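Local coordinates for protein dihydrodipicolinate synthase (Rhodopseudomonas palustris, PDB 3DZ1) that probably catalyses the 4-hydroxy-tetrahydrodipicolinate synthase step of lysine biosynthesis on a TIM-barrel scaffold, at residues A[122-125]-A[126-129]; A[155-158]-A[159-163]. All coordinates share one frame; numbering follows the deposited sequence.

Contact 1 (A[122-125]-A[126-129]); sequences TYFR and QATE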
# COMPACT_ATOMS: atom_id res chain seq x y z
N THR A 122 -4.84 -20.15 -2.52
CA THR A 122 -5.60 -20.35 -3.74
C THR A 122 -4.78 -19.98 -4.97
O THR A 122 -4.79 -20.70 -5.97
CB THR A 122 -6.90 -19.52 -3.74
OG1 THR A 122 -7.82 -20.10 -2.81
CG2 THR A 122 -7.54 -19.49 -5.13
N TYR A 123 -4.08 -18.85 -4.91
CA TYR A 123 -3.28 -18.42 -6.04
C TYR A 123 -2.29 -19.49 -6.49
O TYR A 123 -2.19 -19.80 -7.68
CB TYR A 123 -2.49 -17.15 -5.71
CG TYR A 123 -1.60 -16.74 -6.86
CD1 TYR A 123 -2.14 -16.12 -7.99
CD2 TYR A 123 -0.24 -17.05 -6.86
CE1 TYR A 123 -1.34 -15.84 -9.10
CE2 TYR A 123 0.56 -16.78 -7.97
CZ TYR A 123 0.00 -16.17 -9.08
OH TYR A 123 0.78 -15.91 -10.19
N PHE A 124 -1.55 -20.04 -5.54
CA PHE A 124 -0.56 -21.04 -5.88
C PHE A 124 -1.14 -22.34 -6.40
O PHE A 124 -0.50 -23.03 -7.20
CB PHE A 124 0.40 -21.24 -4.71
CG PHE A 124 1.36 -20.10 -4.55
CD1 PHE A 124 2.33 -19.88 -5.53
CD2 PHE A 124 1.25 -19.20 -3.50
CE1 PHE A 124 3.17 -18.76 -5.46
CE2 PHE A 124 2.08 -18.09 -3.43
CZ PHE A 124 3.04 -17.87 -4.41
N ARG A 125 -2.36 -22.68 -5.98
CA ARG A 125 -2.99 -23.90 -6.50
C ARG A 125 -3.34 -23.62 -7.96
O ARG A 125 -3.26 -24.51 -8.81
CB ARG A 125 -4.26 -24.24 -5.71
CG ARG A 125 -4.00 -24.68 -4.27
CD ARG A 125 -5.15 -25.52 -3.73
NE ARG A 125 -6.44 -24.83 -3.79
CZ ARG A 125 -6.86 -23.93 -2.91
NH1 ARG A 125 -6.09 -23.60 -1.87
NH2 ARG A 125 -8.04 -23.36 -3.06
N GLN A 126 -3.72 -22.38 -8.26
CA GLN A 126 -4.07 -22.02 -9.63
C GLN A 126 -2.79 -21.93 -10.45
O GLN A 126 -2.76 -22.29 -11.63
CB GLN A 126 -4.79 -20.67 -9.68
CG GLN A 126 -6.06 -20.62 -8.86
CD GLN A 126 -6.70 -19.25 -8.90
OE1 GLN A 126 -6.02 -18.23 -8.80
NE2 GLN A 126 -8.02 -19.22 -9.03
N ALA A 127 -1.72 -21.46 -9.82
CA ALA A 127 -0.42 -21.31 -10.47
C ALA A 127 0.14 -22.67 -10.88
O ALA A 127 0.62 -22.83 -12.00
CB ALA A 127 0.55 -20.59 -9.54
N THR A 128 0.08 -23.65 -9.98
CA THR A 128 0.60 -24.98 -10.30
C THR A 128 -0.28 -25.68 -11.34
O THR A 128 0.22 -26.46 -12.16
CB THR A 128 0.70 -25.88 -9.04
OG1 THR A 128 -0.57 -25.93 -8.38
CG2 THR A 128 1.76 -25.36 -8.09
N GLU A 129 -1.57 -25.40 -11.31
CA GLU A 129 -2.48 -25.99 -12.29
C GLU A 129 -2.10 -25.46 -13.66
O GLU A 129 -2.20 -26.17 -14.67
CB GLU A 129 -3.93 -25.62 -11.96
CG GLU A 129 -4.93 -26.05 -13.01
CD GLU A 129 -6.35 -25.62 -12.67
OE1 GLU A 129 -6.57 -24.41 -12.47
OE2 GLU A 129 -7.24 -26.50 -12.60
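The ring of Y123 meets the methyl group of A127 obliquely, Y123 CE2 lying 4.1 Å from A127 CB. F124 reaches the same methyl more loosely from its own ring, also at a slant. One face of the F124 ring carries Y123: Y123 CD2 stands 3.9 Å above the F124 ring plane, over its centre. The guanidinium of R125 lies with one face over T122, whose CA is 3.6 Å from the R125 plane and offset toward its rim. Q126 runs back along the preceding turn. With CG anti to its carbonyl carbon (chi1 -58°) and the chain extended beyond, Q126 CG comes to 3.2 Å from T122 O, and the amide carbon Q126 CD to 3.9 Å from T122 CG2, the two side chains crossing at a slant. Cut back to an alanine, Q126 would probably leave the T122 methyl without its amide neighbour and open a gap toward P283 of a second subunit, on which Q126 also packs. All this belongs to helix 117-131, the alpha element between strands 105-108 and 137-141 of the TIM barrel. Y123 meets F88 of the adjacent helix 88-101, while F124 faces the barrel, its ring at a small angle to that of W137 on strand 137-141. Regular i to i+4 bonds run beneath the side chains; A127 N to Y123 O, at 2.7 Å, lies in the carbonyl plane. T128 N donates to F124 O at 2.9 Å. T128 OG1, turned between its backbone N and carbonyl carbon (chi1 54°), stands 3.1 Å from F124 O, but that bond is not settled, since R125 O is also near. T122 OG1 is bonded to E118 O, one turn earlier.

Contact 2 (A[155-158]-A[159-163]); sequences IRQI and VMDSA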
# COMPACT_ATOMS: atom_id res chain seq x y z
N ILE A 155 3.11 -21.15 4.32
CA ILE A 155 4.12 -21.73 3.46
C ILE A 155 3.97 -23.25 3.48
O ILE A 155 3.98 -23.89 2.43
CB ILE A 155 5.54 -21.34 3.93
CG1 ILE A 155 5.77 -19.85 3.67
CG2 ILE A 155 6.59 -22.20 3.20
CD1 ILE A 155 7.06 -19.31 4.26
N ARG A 156 3.82 -23.81 4.67
CA ARG A 156 3.66 -25.26 4.81
C ARG A 156 2.48 -25.77 3.99
O ARG A 156 2.57 -26.80 3.32
CB ARG A 156 3.47 -25.64 6.28
CG ARG A 156 3.16 -27.13 6.49
CD ARG A 156 3.07 -27.48 7.96
NE ARG A 156 1.98 -26.76 8.62
CZ ARG A 156 1.75 -26.81 9.93
NH1 ARG A 156 2.52 -27.53 10.72
NH2 ARG A 156 0.74 -26.12 10.44
N GLN A 157 1.37 -25.04 4.05
CA GLN A 157 0.17 -25.41 3.31
C GLN A 157 0.42 -25.37 1.80
O GLN A 157 0.03 -26.29 1.07
CB GLN A 157 -0.99 -24.48 3.68
CG GLN A 157 -2.26 -24.71 2.88
CD GLN A 157 -3.48 -24.15 3.60
OE1 GLN A 157 -3.41 -23.10 4.23
NE2 GLN A 157 -4.60 -24.86 3.49
N ILE A 158 1.05 -24.30 1.33
CA ILE A 158 1.36 -24.15 -0.09
C ILE A 158 2.17 -25.33 -0.58
O ILE A 158 1.88 -25.90 -1.64
CB ILE A 158 2.18 -22.86 -0.35
CG1 ILE A 158 1.33 -21.63 -0.04
CG2 ILE A 158 2.66 -22.84 -1.80
CD1 ILE A 158 2.12 -20.33 -0.07
N VAL A 159 3.19 -25.70 0.19
CA VAL A 159 4.05 -26.82 -0.18
C VAL A 159 3.32 -28.15 -0.17
O VAL A 159 3.37 -28.91 -1.14
CB VAL A 159 5.26 -26.91 0.77
CG1 VAL A 159 6.06 -28.17 0.47
CG2 VAL A 159 6.15 -25.67 0.62
N MSE A 160 2.62 -28.44 0.93
CA MSE A 160 1.90 -29.70 1.04
C MSE A 160 0.70 -29.81 0.10
O MSE A 160 0.26 -30.92 -0.23
CB MSE A 160 1.46 -29.92 2.50
CG MSE A 160 2.63 -30.03 3.48
SE MSE A 160 3.94 -31.40 3.03
CE MSE A 160 3.10 -32.90 3.93
N ASP A 161 0.17 -28.67 -0.34
CA ASP A 161 -0.95 -28.66 -1.28
C ASP A 161 -0.44 -28.96 -2.69
O ASP A 161 -1.20 -29.39 -3.56
CB ASP A 161 -1.63 -27.28 -1.32
CG ASP A 161 -2.69 -27.10 -0.25
OD1 ASP A 161 -2.94 -28.03 0.54
OD2 ASP A 161 -3.28 -26.00 -0.21
N SER A 162 0.85 -28.74 -2.90
CA SER A 162 1.46 -28.95 -4.21
C SER A 162 2.10 -30.31 -4.41
O SER A 162 2.54 -30.98 -3.47
CB SER A 162 2.53 -27.89 -4.46
OG SER A 162 3.70 -28.20 -3.73
N ALA A 163 2.18 -30.71 -5.67
CA ALA A 163 2.78 -31.98 -6.02
C ALA A 163 4.28 -31.78 -6.18
O ALA A 163 5.07 -32.67 -5.87
CB ALA A 163 2.19 -32.50 -7.33
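Q157 and D161 come together one turn apart, the aliphatic part of the glutamine lying against the carboxylate. Q157 CG is 3.5 Å from D161 OD2, and the amide and carboxylate planes are turned 59° apart. The contact is thus between a methylene and an oxygen, not an amide-carboxylate bond. Beneath it D161 N donates to Q157 O at 2.8 Å. On another side of the helix I155 and V159 meet methyl to methyl, CG2 to CG2 at 4.3 Å, while M160, a selenomethionine, lays its CG 3.2 Å from R156 O. The i to i+4 backbone bonds of helix 152-161 run beneath these pairs, V159 N to I155 O and M160 N to R156 O being nearly straight. Where the chain leaves the helix, S162 turns back: OG, held between its backbone N and carbonyl carbon (chi1 77°), donates to V159 O at 2.7 Å. S162 N reaches the same oxygen at 3.1 Å, from the same face of its plane, and adds a weak bond to I158 O. Further out, S162 OG is also bonded to C165 N, tying the helix exit to strand 165-170. R156 turns toward helix 176-188, with a cation-pi contact to F185 and a bond from NH1 to S190 OG. The carboxylate of D161 stands where the C-terminal end of the helix dipole would disfavour a negative charge; R125 of helix 117-131 packs against it without forming a salt bridge, and its positive charge would probably offset the effect only in part.

In the fold
Contacts 1 and 2 follow one another along the chain, their centres about 10 Å apart on the same side of the barrel. Contact 1 sits on helix 117-131, which precedes strand 137-141; contact 2 sits on helix 152-161, which follows that strand and leads into strand 165-170. The helices are neighbours in the outer layer of the eight-stranded TIM barrel and touch directly, F124 CD2 to I158 CD1 at 3.7 Å. Both F124 and I158 also pack on W137 and L139, so strand 137-141 joins them from within. Contact 1 additionally borders a second subunit, whereas no other chain touches contact 2. Both lie away from the predicted pyruvate-binding residue, M217, and belong to the barrel's outer wall.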